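Local atomic coordinates of beta-N-acetylhexosaminidase (Streptomyces plicatus, PDB entry 5FD0), a protein that hydrolyses terminal N-acetyl-beta-D-hexosamine residues from glycans, probably with the help of the substrate's own acetamido group, as in other family 20 glycoside hydrolases. Residues Y399-Y404 / P446-T451; T408-S413 / E450-P455. All coordinates share one frame; numbering follows the deposited sequence.

Contact 1. Residues Y399-Y404 / P446-T451; sequences YLDMKY and PLWTET. With NAG (2-acetamido-2-deoxy-beta-D-glucopyranose), chain B.
Tyr399 and Trp448 both set CG anti to the carbonyl carbon, beside the backbone N, and their rings reach the sugar next to each other. Asp401, whose first torsion (chi1 66°) places CG between the backbone N and the carbonyl carbon, turns its carboxylate toward the indole. The two rings meet obliquely, planes 49° apart, with Trp448 NE1 over one face of the phenol near its rim, 3.1 Å from Tyr399 CE2. Asp401 comes to the indole at its edge and in its plane, OD1 lying 3.3 Å from Trp448 CD1. Behind these groups the backbones are joined by Leu400 N, which donates to Pro446 O (2.8 Å, N-H...O angle 158°). Leu400 CB rests on Leu447 CD1 at 3.7 Å, while Pro446 CG packs against Tyr399 CE1; these compact apolar groups suit the buried end of strand 440-447.

Each polar end takes a different part of N-acetylglucosamine. Tyr399 OH donates to the acetamido oxygen, O7 of NAG, at 2.7 Å, while O6 of NAG donates a hydrogen bond to Asp401 OD2 at 2.6 Å. Glu450 accepts from O4 of NAG through OE2, also at 2.6 Å. The broad indole of Trp448 suits a sugar floor, with NAG O4 over one of its faces, and His194 meets the same ring edge-to-face. A water donates to both Asp401 OD2 and Glu450 OE1, bridging two carboxylates that do not touch each other. The chemistry implies a subsite that reads hydroxyls with carboxylates as acceptors and the acetamide with a phenol as donor; holding O7 in this way is consistent with the acetamido participation used by family 20 enzymes.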
loop_
_atom_site.group_PDB
_atom_site.type_symbol
_atom_site.label_atom_id
_atom_site.label_comp_id
_atom_site.label_asym_id
_atom_site.label_seq_id
_atom_site.Cartn_x
_atom_site.Cartn_y
_atom_site.Cartn_z
ATOM N N TYR A 399 -5.369 -4.960 -9.117
ATOM C CA TYR A 399 -6.130 -5.739 -8.128
ATOM C C TYR A 399 -5.392 -7.048 -7.880
ATOM O O TYR A 399 -5.384 -7.950 -8.722
ATOM C CB TYR A 399 -7.558 -5.979 -8.615
ATOM C CG TYR A 399 -8.523 -4.901 -8.242
ATOM C CD1 TYR A 399 -8.128 -3.558 -8.208
ATOM C CD2 TYR A 399 -9.843 -5.209 -7.919
ATOM C CE1 TYR A 399 -9.019 -2.584 -7.873
ATOM C CE2 TYR A 399 -10.741 -4.226 -7.576
ATOM C CZ TYR A 399 -10.315 -2.921 -7.546
ATOM O OH TYR A 399 -11.190 -1.956 -7.178
ATOM N N LEU A 400 -4.717 -7.133 -6.728
ATOM C CA LEU A 400 -3.862 -8.268 -6.405
ATOM C C LEU A 400 -4.647 -9.530 -6.061
ATOM O O LEU A 400 -4.056 -10.612 -6.002
ATOM C CB LEU A 400 -2.933 -7.903 -5.221
ATOM C CG LEU A 400 -1.954 -6.776 -5.545
ATOM C CD1 LEU A 400 -1.236 -6.366 -4.258
ATOM C CD2 LEU A 400 -0.938 -7.188 -6.590
ATOM N N ASP A 401 -5.947 -9.419 -5.853
ATOM C CA ASP A 401 -6.793 -10.584 -5.705
ATOM C C ASP A 401 -7.157 -11.226 -7.031
ATOM O O ASP A 401 -7.762 -12.301 -7.010
ATOM C CB ASP A 401 -8.081 -10.237 -4.936
ATOM C CG ASP A 401 -8.999 -9.266 -5.690
ATOM O OD1 ASP A 401 -8.501 -8.244 -6.223
ATOM O OD2 ASP A 401 -10.235 -9.508 -5.718
ATOM N N MET A 402 -6.834 -10.615 -8.166
ATOM C CA MET A 402 -7.221 -11.206 -9.444
ATOM C C MET A 402 -6.296 -12.367 -9.812
ATOM O O MET A 402 -5.077 -12.290 -9.646
ATOM C CB MET A 402 -7.222 -10.170 -10.556
ATOM C CG MET A 402 -8.424 -10.336 -11.531
ATOM S SD MET A 402 -10.059 -10.233 -10.760
ATOM C CE MET A 402 -9.969 -8.619 -9.985
ATOM N N LYS A 403 -6.892 -13.457 -10.297
ATOM C CA LYS A 403 -6.125 -14.622 -10.733
ATOM C C LYS A 403 -5.122 -14.257 -11.816
ATOM O O LYS A 403 -5.376 -13.405 -12.678
ATOM C CB LYS A 403 -7.056 -15.733 -11.269
ATOM C CG LYS A 403 -7.933 -16.327 -10.167
ATOM C CD LYS A 403 -8.794 -17.469 -10.682
ATOM C CE LYS A 403 -9.524 -18.156 -9.554
ATOM N NZ LYS A 403 -10.526 -19.050 -10.135
ATOM N N TYR A 404 -3.981 -14.951 -11.778
ATOM C CA TYR A 404 -2.977 -14.836 -12.833
ATOM C C TYR A 404 -3.434 -15.530 -14.108
ATOM O O TYR A 404 -3.188 -15.039 -15.216
ATOM C CB TYR A 404 -1.676 -15.469 -12.370
ATOM C CG TYR A 404 -1.117 -14.934 -11.086
ATOM C CD1 TYR A 404 -0.421 -13.743 -11.066
ATOM C CD2 TYR A 404 -1.263 -15.637 -9.902
ATOM C CE1 TYR A 404 0.116 -13.249 -9.887
ATOM C CE2 TYR A 404 -0.738 -15.164 -8.716
ATOM C CZ TYR A 404 -0.049 -13.965 -8.717
ATOM O OH TYR A 404 0.504 -13.479 -7.566
ATOM N N PRO A 446 -4.642 -2.753 -4.708
ATOM C CA PRO A 446 -5.524 -3.258 -3.657
ATOM C C PRO A 446 -5.506 -4.770 -3.576
ATOM O O PRO A 446 -5.459 -5.458 -4.595
ATOM C CB PRO A 446 -6.912 -2.758 -4.086
ATOM C CG PRO A 446 -6.667 -1.722 -5.146
ATOM C CD PRO A 446 -5.411 -2.173 -5.824
ATOM N N LEU A 447 -5.579 -5.286 -2.337
ATOM C CA LEU A 447 -5.652 -6.727 -2.074
ATOM C C LEU A 447 -6.974 -7.003 -1.358
ATOM O O LEU A 447 -7.087 -6.803 -0.148
ATOM C CB LEU A 447 -4.456 -7.229 -1.255
ATOM C CG LEU A 447 -4.374 -8.743 -1.002
ATOM C CD1 LEU A 447 -4.502 -9.596 -2.272
ATOM C CD2 LEU A 447 -3.078 -9.092 -0.307
ATOM N N TRP A 448 -7.975 -7.458 -2.107
ATOM C CA TRP A 448 -9.252 -7.867 -1.542
ATOM C C TRP A 448 -9.154 -9.290 -0.993
ATOM O O TRP A 448 -8.363 -10.108 -1.467
ATOM C CB TRP A 448 -10.358 -7.772 -2.607
ATOM C CG TRP A 448 -10.476 -6.394 -3.190
ATOM C CD1 TRP A 448 -9.941 -5.952 -4.343
ATOM C CD2 TRP A 448 -11.140 -5.277 -2.600
ATOM N NE1 TRP A 448 -10.233 -4.619 -4.528
ATOM C CE2 TRP A 448 -10.967 -4.183 -3.459
ATOM C CE3 TRP A 448 -11.859 -5.101 -1.433
ATOM C CZ2 TRP A 448 -11.513 -2.934 -3.195
ATOM C CZ3 TRP A 448 -12.408 -3.845 -1.163
ATOM C CH2 TRP A 448 -12.234 -2.783 -2.045
ATOM N N THR A 449 -9.972 -9.601 0.025
ATOM C CA THR A 449 -9.725 -10.842 0.758
ATOM C C THR A 449 -10.922 -11.794 0.821
ATOM O O THR A 449 -10.954 -12.669 1.690
ATOM C CB THR A 449 -9.208 -10.517 2.162
ATOM O OG1 THR A 449 -10.117 -9.647 2.843
ATOM C CG2 THR A 449 -7.833 -9.873 2.048
ATOM N N GLU A 450 -11.858 -11.720 -0.127
ATOM C CA GLU A 450 -12.904 -12.743 -0.216
ATOM C C GLU A 450 -12.339 -14.155 -0.164
ATOM O O GLU A 450 -12.948 -15.045 0.434
ATOM C CB GLU A 450 -13.715 -12.609 -1.510
ATOM C CG GLU A 450 -14.731 -11.519 -1.494
ATOM C CD GLU A 450 -14.190 -10.211 -2.071
ATOM O OE1 GLU A 450 -12.958 -10.004 -2.031
ATOM O OE2 GLU A 450 -14.996 -9.407 -2.570
ATOM N N THR A 451 -11.193 -14.390 -0.806
ATOM C CA THR A 451 -10.662 -15.736 -0.965
ATOM C C THR A 451 -9.428 -16.008 -0.119
ATOM O O THR A 451 -8.866 -17.100 -0.214
ATOM C CB THR A 451 -10.319 -16.019 -2.439
ATOM O OG1 THR A 451 -9.144 -15.297 -2.830
ATOM C CG2 THR A 451 -11.473 -15.668 -3.366
HETATM C C1 NAG B . -15.088 -5.187 -6.670
HETATM C C2 NAG B . -15.530 -4.615 -5.310
HETATM C C3 NAG B . -14.815 -5.169 -4.108
HETATM C C4 NAG B . -14.550 -6.630 -4.204
HETATM C C5 NAG B . -13.701 -6.766 -5.455
HETATM C C6 NAG B . -13.089 -8.112 -5.673
HETATM C C7 NAG B . -14.236 -2.536 -5.590
HETATM C C8 NAG B . -14.212 -1.029 -5.503
HETATM N N2 NAG B . -15.393 -3.159 -5.292
HETATM O O1 NAG B . -16.196 -5.286 -7.470
HETATM O O3 NAG B . -15.635 -4.952 -2.929
HETATM O O4 NAG B . -13.857 -7.069 -3.039
HETATM O O5 NAG B . -14.557 -6.505 -6.598
HETATM O O6 NAG B . -12.194 -8.068 -6.759
HETATM O O7 NAG B . -13.256 -3.127 -5.916
HETATM O O HOH W 1 -11.244 -11.040 -3.847
#

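Contact 2. Residues T408-S413 / E450-P455; sequences TPLGLS and ETLSDP. With NAG (2-acetamido-2-deoxy-beta-D-glucopyranose), chain B.
Thr451 faces the 408-413 backbone with two unlike branches: its hydroxyl meets the peptide of Gly411, and its methyl meets Leu412. With chi1 at 73°, OG1 sits between the backbone N and the carbonyl carbon of its own residue, where it accepts a hydrogen bond from Gly411 N at 2.9 Å. At 141° the N-H...O angle is noticeably bent. Glycine fits opposite it because the backbone has a positive phi (85°), a conformation that favours this residue, and a beta carbon would point away from Thr451 in any case.

Two leucines reach across on either side of that glycine in sequence. Leu412 crosses Thr451 at an angle, CD2 being 3.8 Å from Thr451 CG2, while its other methyl, CD1, turns to the sugar and comes within 3.6 Å of C6 of NAG. The forked leucine can thus serve both the protein and the ligand, laying an apolar patch beside the hydroxymethyl group. Leu410 meets Leu452 on a slant, its CB 3.8 Å from Leu452 CD2, and Leu410 CD2 also approaches the carbonyl oxygen Thr451 O. Leu452 in turn packs on Leu458 and Met461 of helix 455-462, which carries the apolar contact inward. Replacing Thr451 by an alanine removes both branches, which would probably leave Gly411 N without its acceptor and open a gap beside Leu412 CD2, freeing that side chain to shift against the sugar.

Here, just ahead of helix 455-462, two neighbouring loops meet above the C-terminal ends of parallel strands 389-392 and 440-447, the part of a TIM barrel where the active site is built.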
loop_
_atom_site.group_PDB
_atom_site.type_symbol
_atom_site.label_atom_id
_atom_site.label_comp_id
_atom_site.label_asym_id
_atom_site.label_seq_id
_atom_site.Cartn_x
_atom_site.Cartn_y
_atom_site.Cartn_z
ATOM N N THR A 408 -5.153 -20.441 -11.362
ATOM C CA THR A 408 -4.733 -19.921 -10.059
ATOM C C THR A 408 -5.670 -20.434 -8.969
ATOM O O THR A 408 -6.893 -20.358 -9.130
ATOM C CB THR A 408 -4.720 -18.396 -10.077
ATOM O OG1 THR A 408 -3.839 -17.946 -11.108
ATOM C CG2 THR A 408 -4.259 -17.840 -8.740
ATOM N N PRO A 409 -5.144 -20.952 -7.849
ATOM C CA PRO A 409 -5.998 -21.610 -6.857
ATOM C C PRO A 409 -6.691 -20.679 -5.879
ATOM O O PRO A 409 -7.559 -21.136 -5.135
ATOM C CB PRO A 409 -5.016 -22.524 -6.118
ATOM C CG PRO A 409 -3.722 -21.872 -6.269
ATOM C CD PRO A 409 -3.728 -21.293 -7.639
ATOM N N LEU A 410 -6.342 -19.408 -5.851
ATOM C CA LEU A 410 -6.990 -18.405 -5.026
ATOM C C LEU A 410 -7.418 -17.263 -5.940
ATOM O O LEU A 410 -7.082 -17.244 -7.122
ATOM C CB LEU A 410 -6.027 -17.899 -3.949
ATOM C CG LEU A 410 -5.421 -18.939 -3.005
ATOM C CD1 LEU A 410 -4.232 -18.347 -2.263
ATOM C CD2 LEU A 410 -6.459 -19.429 -2.026
ATOM N N GLY A 411 -8.127 -16.287 -5.379
ATOM C CA GLY A 411 -8.438 -15.057 -6.079
ATOM C C GLY A 411 -9.681 -15.176 -6.940
ATOM O O GLY A 411 -10.387 -16.181 -6.927
ATOM N N LEU A 412 -9.960 -14.094 -7.679
ATOM C CA LEU A 412 -11.167 -13.932 -8.477
ATOM C C LEU A 412 -10.824 -13.745 -9.951
ATOM O O LEU A 412 -9.674 -13.527 -10.322
ATOM C CB LEU A 412 -11.984 -12.741 -7.987
ATOM C CG LEU A 412 -12.466 -12.829 -6.553
ATOM C CD1 LEU A 412 -13.321 -11.618 -6.251
ATOM C CD2 LEU A 412 -13.263 -14.128 -6.310
ATOM N N SER A 413 -11.846 -13.812 -10.805
ATOM C CA SER A 413 -11.615 -13.741 -12.240
ATOM C C SER A 413 -12.571 -12.790 -12.948
ATOM O O SER A 413 -12.583 -12.757 -14.172
ATOM C CB SER A 413 -11.716 -15.134 -12.878
ATOM O OG SER A 413 -12.990 -15.674 -12.629
ATOM N N GLU A 450 -11.858 -11.720 -0.127
ATOM C CA GLU A 450 -12.904 -12.743 -0.216
ATOM C C GLU A 450 -12.339 -14.155 -0.164
ATOM O O GLU A 450 -12.948 -15.045 0.434
ATOM C CB GLU A 450 -13.715 -12.609 -1.510
ATOM C CG GLU A 450 -14.731 -11.519 -1.494
ATOM C CD GLU A 450 -14.190 -10.211 -2.071
ATOM O OE1 GLU A 450 -12.958 -10.004 -2.031
ATOM O OE2 GLU A 450 -14.996 -9.407 -2.570
ATOM N N THR A 451 -11.193 -14.390 -0.806
ATOM C CA THR A 451 -10.662 -15.736 -0.965
ATOM C C THR A 451 -9.428 -16.008 -0.119
ATOM O O THR A 451 -8.866 -17.100 -0.214
ATOM C CB THR A 451 -10.319 -16.019 -2.439
ATOM O OG1 THR A 451 -9.144 -15.297 -2.830
ATOM C CG2 THR A 451 -11.473 -15.668 -3.366
ATOM N N LEU A 452 -9.004 -15.055 0.708
ATOM C CA LEU A 452 -7.703 -15.093 1.356
ATOM C C LEU A 452 -7.912 -14.943 2.851
ATOM O O LEU A 452 -8.438 -13.925 3.305
ATOM C CB LEU A 452 -6.787 -13.986 0.840
ATOM C CG LEU A 452 -6.693 -13.834 -0.701
ATOM C CD1 LEU A 452 -5.884 -12.586 -1.083
ATOM C CD2 LEU A 452 -6.081 -15.089 -1.350
ATOM N N SER A 453 -7.490 -15.939 3.604
ATOM C CA SER A 453 -7.760 -15.946 5.028
ATOM C C SER A 453 -6.514 -16.129 5.882
ATOM O O SER A 453 -6.638 -16.161 7.109
ATOM C CB SER A 453 -8.789 -17.048 5.372
ATOM O OG SER A 453 -8.287 -18.318 5.055
ATOM N N ASP A 454 -5.322 -16.219 5.300
ATOM C CA ASP A 454 -4.143 -16.230 6.155
ATOM C C ASP A 454 -3.004 -15.509 5.460
ATOM O O ASP A 454 -3.059 -15.274 4.249
ATOM C CB ASP A 454 -3.742 -17.661 6.548
ATOM C CG ASP A 454 -3.208 -18.464 5.399
ATOM O OD1 ASP A 454 -2.197 -18.034 4.795
ATOM O OD2 ASP A 454 -3.784 -19.545 5.119
ATOM N N PRO A 455 -1.956 -15.142 6.203
ATOM C CA PRO A 455 -0.934 -14.248 5.633
ATOM C C PRO A 455 -0.146 -14.855 4.486
ATOM O O PRO A 455 0.332 -14.105 3.629
ATOM C CB PRO A 455 -0.032 -13.951 6.836
ATOM C CG PRO A 455 -0.926 -14.123 8.006
ATOM C CD PRO A 455 -1.836 -15.239 7.674
HETATM C C1 NAG B . -15.088 -5.187 -6.670
HETATM C C2 NAG B . -15.530 -4.615 -5.310
HETATM C C3 NAG B . -14.815 -5.169 -4.108
HETATM C C4 NAG B . -14.550 -6.630 -4.204
HETATM C C5 NAG B . -13.701 -6.766 -5.455
HETATM C C6 NAG B . -13.089 -8.112 -5.673
HETATM C C7 NAG B . -14.236 -2.536 -5.590
HETATM C C8 NAG B . -14.212 -1.029 -5.503
HETATM N N2 NAG B . -15.393 -3.159 -5.292
HETATM O O1 NAG B . -16.196 -5.286 -7.470
HETATM O O3 NAG B . -15.635 -4.952 -2.929
HETATM O O4 NAG B . -13.857 -7.069 -3.039
HETATM O O5 NAG B . -14.557 -6.505 -6.598
HETATM O O6 NAG B . -12.194 -8.068 -6.759
HETATM O O7 NAG B . -13.256 -3.127 -5.916
#

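In the fold
Contacts 1 and 2 have centres 6 Å apart and share Glu450 and Thr451, so the chain following strand 440-447 passes directly from one to the other. The first segments of the two contacts belong to one long loop after strand 389-392. They are tied by two probable backbone hydrogen bonds, Lys403 N to Leu412 O at 2.8 Å and Leu412 N to Asp401 O at 2.9 Å. That pairing keeps Asp401, a polar ligand of the sugar in contact 1, beside Leu412, its apolar neighbour in contact 2. Trp414, from the same loop, and Arg168, Asp319 and Glu320, from loops after other barrel strands, add further hydrogen bonds to NAG.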